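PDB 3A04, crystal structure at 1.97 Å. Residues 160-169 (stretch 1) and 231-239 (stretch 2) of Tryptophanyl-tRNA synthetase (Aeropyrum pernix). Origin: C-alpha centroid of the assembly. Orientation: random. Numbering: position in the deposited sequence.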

# COMPACT_ATOMS: atom_id res chain seq x y z
N ARG A 160 -6.12 -3.65 -2.71
CA ARG A 160 -6.48 -4.47 -1.54
C ARG A 160 -5.54 -5.67 -1.39
O ARG A 160 -5.19 -6.08 -0.27
CB ARG A 160 -7.91 -4.96 -1.68
CG ARG A 160 -8.42 -5.62 -0.37
CD ARG A 160 -9.91 -6.03 -0.50
NE ARG A 160 -10.78 -4.96 -0.92
CZ ARG A 160 -11.77 -5.10 -1.79
NH1 ARG A 160 -12.01 -6.27 -2.35
NH2 ARG A 160 -12.53 -4.06 -2.08
N LEU A 161 -5.06 -6.26 -2.50
CA LEU A 161 -4.15 -7.35 -2.28
C LEU A 161 -2.89 -6.89 -1.59
O LEU A 161 -2.30 -7.67 -0.83
CB LEU A 161 -3.70 -8.00 -3.67
CG LEU A 161 -4.82 -8.76 -4.42
CD1 LEU A 161 -4.29 -9.11 -5.84
CD2 LEU A 161 -5.15 -10.03 -3.61
N ILE A 162 -2.40 -5.71 -2.00
CA ILE A 162 -1.19 -5.19 -1.44
C ILE A 162 -1.41 -5.00 0.06
O ILE A 162 -0.53 -5.38 0.88
CB ILE A 162 -0.79 -3.83 -2.09
CG1 ILE A 162 -0.50 -4.02 -3.62
CG2 ILE A 162 0.46 -3.24 -1.37
CD1 ILE A 162 -0.37 -2.65 -4.37
N GLN A 163 -2.56 -4.45 0.43
CA GLN A 163 -2.85 -4.27 1.87
C GLN A 163 -2.92 -5.61 2.65
O GLN A 163 -2.37 -5.74 3.74
CB GLN A 163 -4.16 -3.56 2.05
CG GLN A 163 -4.20 -2.14 1.52
CD GLN A 163 -5.62 -1.55 1.56
OE1 GLN A 163 -6.52 -1.98 0.80
NE2 GLN A 163 -5.83 -0.55 2.44
N LEU A 164 -3.52 -6.61 2.05
CA LEU A 164 -3.66 -7.89 2.73
C LEU A 164 -2.35 -8.66 2.68
O LEU A 164 -2.05 -9.34 3.64
CB LEU A 164 -4.78 -8.71 2.11
CG LEU A 164 -6.17 -7.99 2.20
CD1 LEU A 164 -7.24 -8.96 1.63
CD2 LEU A 164 -6.57 -7.57 3.59
N PHE A 165 -1.54 -8.52 1.60
CA PHE A 165 -0.25 -9.20 1.55
C PHE A 165 0.66 -8.74 2.66
O PHE A 165 1.52 -9.54 3.10
CB PHE A 165 0.54 -8.96 0.24
CG PHE A 165 -0.10 -9.55 -0.99
CD1 PHE A 165 -1.08 -10.53 -0.91
CD2 PHE A 165 0.37 -9.16 -2.27
CE1 PHE A 165 -1.67 -11.10 -2.08
CE2 PHE A 165 -0.21 -9.73 -3.45
CZ PHE A 165 -1.22 -10.70 -3.35
N SER A 166 0.55 -7.47 3.09
CA SER A 166 1.48 -6.96 4.12
C SER A 166 1.37 -7.72 5.44
O SER A 166 2.35 -7.72 6.22
CB SER A 166 1.26 -5.47 4.37
OG SER A 166 0.05 -5.25 5.07
N GLY A 167 0.26 -8.44 5.64
CA GLY A 167 0.12 -9.27 6.85
C GLY A 167 0.73 -10.67 6.71
O GLY A 167 0.83 -11.41 7.70
N LYS A 168 1.21 -11.01 5.52
CA LYS A 168 1.61 -12.40 5.25
C LYS A 168 3.06 -12.57 4.88
O LYS A 168 3.45 -13.57 4.30
CB LYS A 168 0.71 -13.00 4.18
CG LYS A 168 -0.79 -12.98 4.54
CD LYS A 168 -1.04 -13.93 5.73
CE LYS A 168 -2.53 -14.18 5.86
NZ LYS A 168 -2.74 -15.04 7.09
N VAL A 169 3.88 -11.60 5.21
CA VAL A 169 5.28 -11.72 4.96
C VAL A 169 6.00 -11.04 6.13
O VAL A 169 5.49 -10.07 6.68
CB VAL A 169 5.62 -11.12 3.56
CG1 VAL A 169 5.22 -9.65 3.48
CG2 VAL A 169 7.10 -11.34 3.21
N ARG A 231 -0.39 -18.35 0.96
CA ARG A 231 -0.74 -17.74 2.28
C ARG A 231 -2.07 -16.98 2.25
O ARG A 231 -2.67 -16.73 3.32
CB ARG A 231 0.39 -16.87 2.80
CG ARG A 231 1.67 -17.69 3.17
CD ARG A 231 2.83 -16.73 3.38
NE ARG A 231 4.07 -17.48 3.45
CZ ARG A 231 5.25 -16.97 3.74
NH1 ARG A 231 5.42 -15.65 3.98
NH2 ARG A 231 6.29 -17.78 3.82
N MET A 232 -2.56 -16.64 1.07
CA MET A 232 -3.87 -16.02 0.99
C MET A 232 -5.03 -17.03 1.00
O MET A 232 -6.17 -16.63 0.93
CB MET A 232 -3.99 -15.09 -0.25
CG MET A 232 -3.05 -13.82 -0.12
SD MET A 232 -3.56 -12.78 1.29
CE MET A 232 -4.92 -12.25 0.35
N ALA A 233 -4.76 -18.34 1.00
CA ALA A 233 -5.89 -19.32 0.98
C ALA A 233 -6.95 -19.04 2.08
O ALA A 233 -6.60 -18.77 3.18
CB ALA A 233 -5.35 -20.80 1.10
N GLY A 234 -8.23 -19.02 1.76
CA GLY A 234 -9.22 -18.66 2.77
C GLY A 234 -9.66 -17.19 2.70
O GLY A 234 -10.69 -16.79 3.26
N VAL A 235 -8.85 -16.37 2.04
CA VAL A 235 -9.12 -14.97 1.90
C VAL A 235 -9.41 -14.66 0.47
O VAL A 235 -10.46 -14.11 0.16
CB VAL A 235 -7.88 -14.19 2.38
CG1 VAL A 235 -8.15 -12.75 2.41
CG2 VAL A 235 -7.51 -14.69 3.72
N VAL A 236 -8.51 -15.08 -0.42
CA VAL A 236 -8.85 -15.01 -1.81
C VAL A 236 -8.01 -16.14 -2.45
O VAL A 236 -6.82 -16.37 -2.11
CB VAL A 236 -8.55 -13.56 -2.42
CG1 VAL A 236 -7.13 -13.34 -2.45
CG2 VAL A 236 -9.01 -13.48 -3.88
N GLU A 237 -8.64 -16.88 -3.34
CA GLU A 237 -8.02 -18.11 -3.85
C GLU A 237 -7.14 -17.73 -5.09
O GLU A 237 -7.65 -17.21 -6.12
CB GLU A 237 -9.16 -19.10 -4.26
CG GLU A 237 -10.02 -19.61 -3.01
CD GLU A 237 -9.18 -19.88 -1.73
OE1 GLU A 237 -8.36 -20.82 -1.72
OE2 GLU A 237 -9.34 -19.14 -0.71
N LEU A 238 -5.85 -17.94 -4.95
CA LEU A 238 -4.86 -17.55 -5.97
C LEU A 238 -4.04 -18.75 -6.32
O LEU A 238 -3.70 -19.56 -5.47
CB LEU A 238 -3.94 -16.45 -5.43
CG LEU A 238 -4.66 -15.15 -5.03
CD1 LEU A 238 -3.76 -14.21 -4.19
CD2 LEU A 238 -5.26 -14.40 -6.28
N GLU A 239 -3.72 -18.88 -7.60
CA GLU A 239 -2.80 -19.89 -8.05
C GLU A 239 -1.35 -19.34 -8.04
O GLU A 239 -1.06 -18.11 -8.31
CB GLU A 239 -3.24 -20.42 -9.45
CG GLU A 239 -2.12 -21.37 -10.14
CD GLU A 239 -2.57 -22.24 -11.36
OE1 GLU A 239 -3.45 -23.10 -11.08
OE2 GLU A 239 -2.04 -22.11 -12.57
O HOH W 1 -1.62 -17.84 6.13

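How does Arg 231 fasten its end of stretch 2 to stretch 1? Its CA-to-CB bond points toward stretch 1, and the side chain carries the guanidinium past Lys 168 so that NH1 donates a hydrogen bond to the backbone O of Lys 168 at 2.9 Å. This is the one direct hydrogen bond across the contact, and the acceptor lies at the guanidinium edge, where the N-H groups point. The two side chains also pack at their bases, CB of Lys 168 lying 4.1 Å from CB of Arg 231. A water adds a bridge, accepting from Lys 168 NZ at 3.2 Å and donating to Arg 231 O at 3.2 Å. Both residues remain partly exposed, which suits their charged ends.

What does Met 232 contribute? All three of its chi angles are m, and this folded, flexible chain brings several atoms against the helix though its CA-to-CB bond points sideways. Its CG lies 3.6 Å from Phe 165 CE1, its CE 4.0 Å from Leu 164 CB. The sulfur approaches the Phe 165 ring at its edge, SD standing 5.2 Å from the ring centroid. Backbone hydrogen bonds to Met 232 O then turn the chain.

Which side chains continue the apolar contact after that bend? Ala 233 and Gly 234 stay clear of stretch 1. Val 235 then points toward the helix, its CG1 4.0 Å from Leu 164 CD1, and Val 236 CG1 meets Leu 161 CD2 at 4.0 Å.

How does the contact finish? Glu 237 is exposed and out of reach, whereas Leu 238 points toward stretch 1, where its CD1 lies 4.3 Å from Phe 165 CE1 and 4.4 Å from Leu 161 CD2. Together the stretches cover 414 Å², and Leu 161, Leu 164, Phe 165 and Met 232 are buried, as suits apolar side chains.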